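Local coordinates for acetolactate synthase isozyme 1 large subunit (Escherichia coli, PDB 6LPI), which belongs to the thiamine diphosphate enzyme family and binds thiamine diphosphate, a magnesium ion and flavin-adenine dinucleotide, at residues 32-37 with 54-59. Sequence-based numbering, arbitrary orientation.
Sequences TGIPGG and HILARH
T32 and I55 pair side by side where strands 30-33 and 53-56 run parallel, the two strands of a beta-alpha-beta unit linked through helix 40-47 in the N-terminal thiamine diphosphate-binding domain. Strand 53-56 is outermost in its sheet within this chain. The carbonyl O of I55 is gripped twice: G33 N donates to it over 3.1 Å, and T32 OG1 donates over 3.0 Å from above the carbonyl plane, 41° out of it. OG1 can do so because it stands anti to the backbone N of T32 (chi1 173°), which sets it beside the I55 carbonyl. T32 and I55 put their side chains on the same face of the sheet, where T32 also packs on A63, I66 and A67 of helix 60-74. G33 is used on both sides of its backbone: its O accepts from A57 N at 3.3 Å, two residues past I55. G33 has no side chain, and the H54 ring lies obliquely by its backbone, CE1 3.4 Å from G33 N; the same ring meets Y43 edge-to-face. Past the strands the two segments turn apart, and I34 lies across between them. Its CG1 is anti to the carbonyl carbon, and its tip, CD1, comes to 3.4 Å from A57 O and 3.6 Å from H59 N, while the side chain crosses that of L56 at about a right angle. P35, which follows directly, is a residue of the thiamine diphosphate pocket. In segment 54-59, H59 N-caps helix 60-74 through ND1 to Q61 N, and R58 forms a salt bridge with E459. A single methyl of L56, CD1, touches both I34 CG1 at 3.9 Å and P35 CD at 3.7 Å.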
loop_
_atom_site.group_PDB
_atom_site.type_symbol
_atom_site.label_atom_id
_atom_site.label_comp_id
_atom_site.label_asym_id
_atom_site.label_seq_id
_atom_site.Cartn_x
_atom_site.Cartn_y
_atom_site.Cartn_z
ATOM N N THR B 32 9.881 -16.054 -2.286
ATOM C CA THR B 32 11.018 -15.425 -2.936
ATOM C C THR B 32 11.942 -14.833 -1.891
ATOM O O THR B 32 11.490 -14.178 -0.952
ATOM C CB THR B 32 10.569 -14.339 -3.929
ATOM O OG1 THR B 32 11.715 -13.638 -4.421
ATOM C CG2 THR B 32 9.682 -13.349 -3.249
ATOM N N GLY B 33 13.234 -15.066 -2.060
ATOM C CA GLY B 33 14.192 -14.544 -1.112
ATOM C C GLY B 33 15.614 -14.739 -1.577
ATOM O O GLY B 33 15.877 -14.951 -2.761
ATOM N N ILE B 34 16.532 -14.622 -0.628
ATOM C CA ILE B 34 17.951 -14.864 -0.854
ATOM C C ILE B 34 18.573 -15.544 0.360
ATOM O O ILE B 34 18.450 -15.049 1.494
ATOM C CB ILE B 34 18.709 -13.566 -1.168
ATOM C CG1 ILE B 34 18.158 -12.876 -2.419
ATOM C CG2 ILE B 34 20.217 -13.830 -1.182
ATOM C CD1 ILE B 34 18.977 -11.679 -2.863
ATOM N N PRO B 35 19.290 -16.645 0.176
ATOM C CA PRO B 35 19.820 -17.362 1.328
ATOM C C PRO B 35 21.044 -16.680 1.918
ATOM O O PRO B 35 21.780 -15.956 1.246
ATOM C CB PRO B 35 20.179 -18.728 0.746
ATOM C CG PRO B 35 20.517 -18.429 -0.659
ATOM C CD PRO B 35 19.555 -17.357 -1.082
ATOM N N GLY B 36 21.235 -16.922 3.211
ATOM C CA GLY B 36 22.409 -16.509 3.959
ATOM C C GLY B 36 22.520 -17.389 5.184
ATOM O O GLY B 36 21.593 -18.129 5.522
ATOM N N GLY B 37 23.659 -17.269 5.870
ATOM C CA GLY B 37 23.986 -18.180 6.951
ATOM C C GLY B 37 22.843 -18.433 7.909
ATOM O O GLY B 37 22.370 -19.572 8.032
ATOM N N HIS B 54 10.921 -21.681 -4.948
ATOM C CA HIS B 54 11.641 -20.538 -4.401
ATOM C C HIS B 54 12.255 -19.754 -5.551
ATOM O O HIS B 54 13.040 -20.304 -6.321
ATOM C CB HIS B 54 12.748 -20.979 -3.440
ATOM C CG HIS B 54 13.764 -19.914 -3.183
ATOM N ND1 HIS B 54 13.602 -18.962 -2.200
ATOM C CD2 HIS B 54 14.925 -19.616 -3.815
ATOM C CE1 HIS B 54 14.632 -18.136 -2.222
ATOM N NE2 HIS B 54 15.450 -18.512 -3.191
ATOM N N ILE B 55 11.929 -18.471 -5.658
ATOM C CA ILE B 55 12.550 -17.567 -6.625
ATOM C C ILE B 55 13.655 -16.740 -5.964
ATOM O O ILE B 55 13.434 -16.053 -4.949
ATOM C CB ILE B 55 11.494 -16.694 -7.320
ATOM C CG1 ILE B 55 10.723 -17.545 -8.340
ATOM C CG2 ILE B 55 12.134 -15.514 -8.008
ATOM C CD1 ILE B 55 9.624 -18.388 -7.802
ATOM N N LEU B 56 14.851 -16.832 -6.549
ATOM C CA LEU B 56 16.056 -16.163 -6.070
ATOM C C LEU B 56 16.116 -14.757 -6.659
ATOM O O LEU B 56 16.361 -14.577 -7.859
ATOM C CB LEU B 56 17.303 -16.960 -6.433
ATOM C CG LEU B 56 18.657 -16.466 -5.944
ATOM C CD1 LEU B 56 18.611 -16.202 -4.440
ATOM C CD2 LEU B 56 19.736 -17.470 -6.279
ATOM N N ALA B 57 15.822 -13.767 -5.828
ATOM C CA ALA B 57 16.002 -12.388 -6.220
ATOM C C ALA B 57 17.492 -12.067 -6.308
ATOM O O ALA B 57 18.371 -12.866 -5.957
ATOM C CB ALA B 57 15.327 -11.461 -5.208
ATOM N N ARG B 58 17.780 -10.877 -6.803
ATOM C CA ARG B 58 19.145 -10.393 -6.829
ATOM C C ARG B 58 19.401 -9.329 -5.779
ATOM O O ARG B 58 20.542 -8.902 -5.611
ATOM C CB ARG B 58 19.483 -9.859 -8.221
ATOM C CG ARG B 58 20.237 -10.857 -9.057
ATOM C CD ARG B 58 19.311 -11.810 -9.748
ATOM N NE ARG B 58 20.093 -12.699 -10.579
ATOM C CZ ARG B 58 19.703 -13.916 -10.925
ATOM N NH1 ARG B 58 18.526 -14.382 -10.509
ATOM N NH2 ARG B 58 20.487 -14.654 -11.697
ATOM N N HIS B 59 18.380 -8.915 -5.050
ATOM C CA HIS B 59 18.559 -7.919 -4.010
ATOM C C HIS B 59 17.329 -8.060 -3.137
ATOM O O HIS B 59 16.224 -8.251 -3.659
ATOM C CB HIS B 59 18.649 -6.493 -4.597
ATOM C CG HIS B 59 18.952 -5.424 -3.590
ATOM N ND1 HIS B 59 18.047 -5.007 -2.635
ATOM C CD2 HIS B 59 20.055 -4.655 -3.419
ATOM C CE1 HIS B 59 18.593 -4.058 -1.894
ATOM N NE2 HIS B 59 19.811 -3.824 -2.350
#